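Local coordinates for protein intron-associated endonuclease 1 (Enterobacteria phage T4, PDB 1MK0) that probably cuts DNA as the GIY-YIG catalytic domain of the phage T4 intron-encoded homing endonuclease I-TevI, at residues A[15-20]-A[39-44]; A[62-67]-A[72-77]. The protein carries 1 engineered substitution. All coordinates share one frame; numbering follows the deposited sequence.

Interaction 1: A[15-20]-A[39-44]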
# COMPACT_ATOMS: atom_id res chain seq x y z
N LYS A 15 6.91 -3.41 8.90
CA LYS A 15 5.93 -4.14 8.10
C LYS A 15 5.45 -3.19 7.01
O LYS A 15 5.35 -1.99 7.23
CB LYS A 15 4.75 -4.60 8.96
CG LYS A 15 5.09 -5.71 9.94
CD LYS A 15 3.87 -6.10 10.76
CE LYS A 15 4.19 -7.20 11.76
NZ LYS A 15 4.63 -8.45 11.08
N VAL A 16 5.13 -3.72 5.84
CA VAL A 16 4.68 -2.87 4.75
C VAL A 16 3.38 -3.27 4.07
O VAL A 16 2.91 -4.40 4.18
CB VAL A 16 5.74 -2.76 3.62
CG1 VAL A 16 7.10 -2.39 4.20
CG2 VAL A 16 5.81 -4.08 2.85
N TYR A 17 2.81 -2.30 3.37
CA TYR A 17 1.59 -2.46 2.59
C TYR A 17 2.04 -2.09 1.18
O TYR A 17 2.60 -1.01 0.98
CB TYR A 17 0.52 -1.47 3.05
CG TYR A 17 -0.74 -1.50 2.22
CD1 TYR A 17 -1.78 -2.39 2.52
CD2 TYR A 17 -0.91 -0.63 1.14
CE1 TYR A 17 -2.95 -2.41 1.76
CE2 TYR A 17 -2.08 -0.65 0.37
CZ TYR A 17 -3.10 -1.54 0.69
OH TYR A 17 -4.27 -1.57 -0.03
N VAL A 18 1.83 -2.99 0.22
CA VAL A 18 2.21 -2.72 -1.16
C VAL A 18 0.96 -2.38 -1.96
O VAL A 18 -0.06 -3.05 -1.86
CB VAL A 18 2.89 -3.96 -1.80
CG1 VAL A 18 3.10 -3.72 -3.30
CG2 VAL A 18 4.22 -4.24 -1.12
N GLY A 19 1.04 -1.32 -2.76
CA GLY A 19 -0.11 -0.94 -3.56
C GLY A 19 0.29 -0.32 -4.89
O GLY A 19 1.47 -0.21 -5.20
N SER A 20 -0.71 0.08 -5.67
CA SER A 20 -0.45 0.71 -6.97
C SER A 20 -1.27 1.99 -7.05
O SER A 20 -2.33 2.10 -6.44
CB SER A 20 -0.85 -0.24 -8.10
OG SER A 20 -2.22 -0.58 -8.04
N CYS A 39 -12.63 3.02 7.83
CA CYS A 39 -13.19 2.11 6.83
C CYS A 39 -12.21 1.64 5.76
O CYS A 39 -12.59 1.33 4.64
CB CYS A 39 -14.40 2.78 6.17
SG CYS A 39 -14.19 4.57 5.90
N HIS A 40 -10.93 1.58 6.13
CA HIS A 40 -9.91 1.14 5.19
C HIS A 40 -10.14 -0.31 4.76
O HIS A 40 -10.65 -1.12 5.53
CB HIS A 40 -8.52 1.30 5.81
CG HIS A 40 -7.41 1.21 4.81
ND1 HIS A 40 -6.93 0.01 4.33
CD2 HIS A 40 -6.73 2.18 4.16
CE1 HIS A 40 -6.00 0.25 3.43
NE2 HIS A 40 -5.85 1.56 3.30
N SER A 41 -9.76 -0.61 3.52
CA SER A 41 -9.93 -1.95 2.95
C SER A 41 -9.13 -3.05 3.64
O SER A 41 -9.51 -4.22 3.57
CB SER A 41 -9.57 -1.92 1.46
OG SER A 41 -8.23 -1.48 1.25
N SER A 42 -8.04 -2.69 4.30
CA SER A 42 -7.23 -3.68 4.99
C SER A 42 -7.42 -3.62 6.49
O SER A 42 -7.02 -2.65 7.13
CB SER A 42 -5.75 -3.49 4.68
OG SER A 42 -4.96 -4.25 5.58
N ILE A 43 -8.03 -4.65 7.06
CA ILE A 43 -8.25 -4.69 8.50
C ILE A 43 -6.92 -4.66 9.24
O ILE A 43 -6.84 -4.15 10.36
CB ILE A 43 -9.04 -5.97 8.90
CG1 ILE A 43 -9.32 -5.95 10.41
CG2 ILE A 43 -8.24 -7.21 8.53
CD1 ILE A 43 -10.20 -7.10 10.89
N LYS A 44 -5.87 -5.20 8.62
CA LYS A 44 -4.56 -5.23 9.26
C LYS A 44 -3.97 -3.83 9.35
O LYS A 44 -3.42 -3.46 10.39
CB LYS A 44 -3.63 -6.17 8.49
CG LYS A 44 -4.18 -7.59 8.40
CD LYS A 44 -3.14 -8.59 7.93
CE LYS A 44 -2.69 -8.31 6.52
NZ LYS A 44 -1.76 -9.38 6.04
O HOH W 1 -6.26 -3.38 0.73

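Interaction 2: A[62-67]-A[72-77]. Engineered in segment 72-77: A75 (natural residue Glu).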
# COMPACT_ATOMS: atom_id res chain seq x y z
N GLU A 62 8.36 1.34 -7.67
CA GLU A 62 8.56 1.39 -9.11
C GLU A 62 7.64 2.39 -9.78
O GLU A 62 6.42 2.28 -9.64
CB GLU A 62 8.25 0.03 -9.74
CG GLU A 62 9.40 -0.89 -9.96
CD GLU A 62 8.91 -2.24 -10.45
OE1 GLU A 62 8.10 -2.28 -11.40
OE2 GLU A 62 9.34 -3.25 -9.88
N GLU A 63 8.20 3.36 -10.51
CA GLU A 63 7.36 4.30 -11.23
C GLU A 63 7.15 3.67 -12.60
O GLU A 63 8.11 3.49 -13.35
CB GLU A 63 8.03 5.67 -11.39
CG GLU A 63 7.16 6.65 -12.18
CD GLU A 63 7.78 8.03 -12.35
OE1 GLU A 63 7.18 8.85 -13.08
OE2 GLU A 63 8.85 8.30 -11.77
N ILE A 64 5.91 3.31 -12.90
CA ILE A 64 5.57 2.68 -14.17
C ILE A 64 4.17 3.13 -14.56
O ILE A 64 3.41 3.61 -13.72
CB ILE A 64 5.59 1.13 -14.08
CG1 ILE A 64 4.62 0.65 -13.00
CG2 ILE A 64 7.00 0.64 -13.81
CD1 ILE A 64 4.59 -0.86 -12.83
N PRO A 65 3.81 3.00 -15.85
CA PRO A 65 2.48 3.40 -16.32
C PRO A 65 1.37 2.65 -15.60
O PRO A 65 1.50 1.46 -15.30
CB PRO A 65 2.52 3.06 -17.81
CG PRO A 65 3.97 3.26 -18.15
CD PRO A 65 4.67 2.61 -16.98
N TYR A 66 0.28 3.35 -15.31
CA TYR A 66 -0.85 2.74 -14.62
C TYR A 66 -1.74 2.02 -15.64
O TYR A 66 -2.80 2.51 -16.03
CB TYR A 66 -1.64 3.81 -13.86
CG TYR A 66 -2.65 3.27 -12.88
CD1 TYR A 66 -4.01 3.29 -13.18
CD2 TYR A 66 -2.26 2.75 -11.65
CE1 TYR A 66 -4.96 2.80 -12.28
CE2 TYR A 66 -3.19 2.26 -10.74
CZ TYR A 66 -4.54 2.29 -11.06
OH TYR A 66 -5.48 1.82 -10.18
N GLU A 67 -1.26 0.86 -16.07
CA GLU A 67 -1.95 0.01 -17.03
C GLU A 67 -2.16 -1.34 -16.36
O GLU A 67 -1.22 -1.93 -15.83
CB GLU A 67 -1.11 -0.15 -18.30
CG GLU A 67 -0.86 1.15 -19.07
CD GLU A 67 -2.14 1.77 -19.62
OE1 GLU A 67 -3.04 1.00 -20.03
OE2 GLU A 67 -2.23 3.01 -19.66
N ILE A 72 -0.78 -5.10 -12.22
CA ILE A 72 -1.08 -6.29 -11.45
C ILE A 72 0.13 -7.20 -11.30
O ILE A 72 0.45 -7.67 -10.21
CB ILE A 72 -2.26 -7.08 -12.08
CG1 ILE A 72 -3.55 -6.24 -11.96
CG2 ILE A 72 -2.44 -8.42 -11.38
CD1 ILE A 72 -4.77 -6.89 -12.56
N GLU A 73 0.84 -7.44 -12.40
CA GLU A 73 2.02 -8.30 -12.35
C GLU A 73 3.10 -7.74 -11.43
O GLU A 73 3.66 -8.47 -10.61
CB GLU A 73 2.60 -8.50 -13.75
CG GLU A 73 3.79 -9.46 -13.75
CD GLU A 73 4.32 -9.73 -15.14
OE1 GLU A 73 3.51 -9.98 -16.06
OE2 GLU A 73 5.56 -9.70 -15.31
N ARG A 74 3.40 -6.45 -11.57
CA ARG A 74 4.42 -5.83 -10.75
C ARG A 74 4.00 -5.66 -9.29
O ARG A 74 4.82 -5.76 -8.39
CB ARG A 74 4.83 -4.48 -11.34
CG ARG A 74 5.46 -4.61 -12.72
CD ARG A 74 6.61 -5.62 -12.71
NE ARG A 74 7.73 -5.17 -11.90
CZ ARG A 74 8.72 -5.96 -11.48
NH1 ARG A 74 8.71 -7.25 -11.79
NH2 ARG A 74 9.72 -5.46 -10.78
N ALA A 75 2.72 -5.39 -9.07
CA ALA A 75 2.23 -5.24 -7.70
C ALA A 75 2.37 -6.60 -7.00
O ALA A 75 2.84 -6.67 -5.86
CB ALA A 75 0.77 -4.81 -7.70
N ASN A 76 1.98 -7.67 -7.68
CA ASN A 76 2.10 -9.00 -7.09
C ASN A 76 3.54 -9.40 -6.88
O ASN A 76 3.87 -10.11 -5.93
CB ASN A 76 1.38 -10.04 -7.93
CG ASN A 76 -0.12 -10.04 -7.70
OD1 ASN A 76 -0.58 -9.81 -6.58
ND2 ASN A 76 -0.89 -10.32 -8.74
N PHE A 77 4.42 -8.94 -7.77
CA PHE A 77 5.84 -9.25 -7.61
C PHE A 77 6.32 -8.69 -6.28
O PHE A 77 6.95 -9.40 -5.49
CB PHE A 77 6.67 -8.61 -8.72
CG PHE A 77 8.15 -8.67 -8.47
CD1 PHE A 77 8.84 -9.86 -8.66
CD2 PHE A 77 8.83 -7.57 -7.98
CE1 PHE A 77 10.20 -9.95 -8.35
CE2 PHE A 77 10.18 -7.64 -7.67
CZ PHE A 77 10.87 -8.84 -7.85

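Interaction 1: A[15-20]-A[39-44]
The ring of Y17 reaches from strand 16-21 to H40 and S42. Y17 opens the YVG triplet, the second half of the GIY-YIG motif, on an edge strand of the three-stranded antiparallel sheet. Its first torsion sets CG anti to the backbone N (chi1 175°), sending the ring off the strand toward the turn that leads into helix 43-52. H40 meets it in a T-shaped (edge-to-face) pair: the imidazole edge faces the phenol face, with ring centroids 5.9 Å apart and planes at 82°. Nearby, S42 CB lies obliquely to the ring, 4.2 Å from Y17 CE1.

The imidazole is held at both nitrogens, one by its own turn and one by helix 24-37. The backbone N of S42 donates to H40 ND1 over 2.9 Å along a nearly straight line (170°), while H40 NE2 is hydrogen-bonded to H31 ND1. H31 also meets the ring of Y17, so the two histidines and the tyrosine form one aromatic group. S42 stands at the N-cap; its OG bonds to L45 N in the first turn of the helix and also to Y89 O.

At the polar end, Y17 OH and S41 OG are 4.2 Å apart, too far for a direct bond. A citrate, probably from the crystallisation liquor, is hydrogen-bonded to Y17 OH as well, consistent with a pocket open to ligands. One water bridges the two hydroxyls, donating to Y17 OH over 2.8 Å and lying 2.8 Å from S41 OG.

Interaction 2: A[62-67]-A[72-77]
R74 leaves helix 68-81 with CG beside its backbone N and then bends at chi2 and chi3, which folds the chain over so that its guanidinium edge meets the carboxylate of E62. The glutamate has an unusual first torsion (chi1 -95°), but beyond CG its chain runs extended to the meeting point, and the two side chains cross at about a right angle. Their flat ends lie nearly coplanar, 23° apart. R74 NE donates to the syn lone pair of E62 OE1 over 3.0 Å at 169°, and the acceptor sits close to the guanidinium plane. R74 NH2 pairs with E62 OE2 to complete the salt bridge, although the modelled separation is too short for its exact length to be trusted.

The bridge spans a beta-alpha connection: the chain leaves strand 56-63 and passes through an inverse gamma turn centred on Y66, and E67 stands at the N-cap position of the helix that packs back against the sheet. W78 NE1, one helical turn beyond R74, also hydrogen-bonds to E62 OE2.

Beside the charged pair, I64 reaches the aliphatic part of the arginine, its CD1 lying 3.9 Å from R74 CG. On the helix itself, R74 NH1 stands 3.6 Å above one face of the F77 ring, offset toward the rim.

Both contacts reach the same three-stranded sheet, through its two outermost strands: interaction 1 uses strand 16-21 and interaction 2 strand 56-63. The first lies near the centre of the domain, where half the touching residues are buried; it relies on aromatic rings, a histidine held by hydrogen bonds and a bridging water. The second is a surface contact, in which a charged pair joins a strand to the helix that follows it. Their centres are about 16 Å apart, yet they touch directly: V18 CG1 packs 3.9 Å from O of A75, an engineered residue, and S20 OG 4.0 Å from Y66 CE2. Strand 16-21 thus meets the turn before helix 43-52 through Y17 and helix 68-81 through V18.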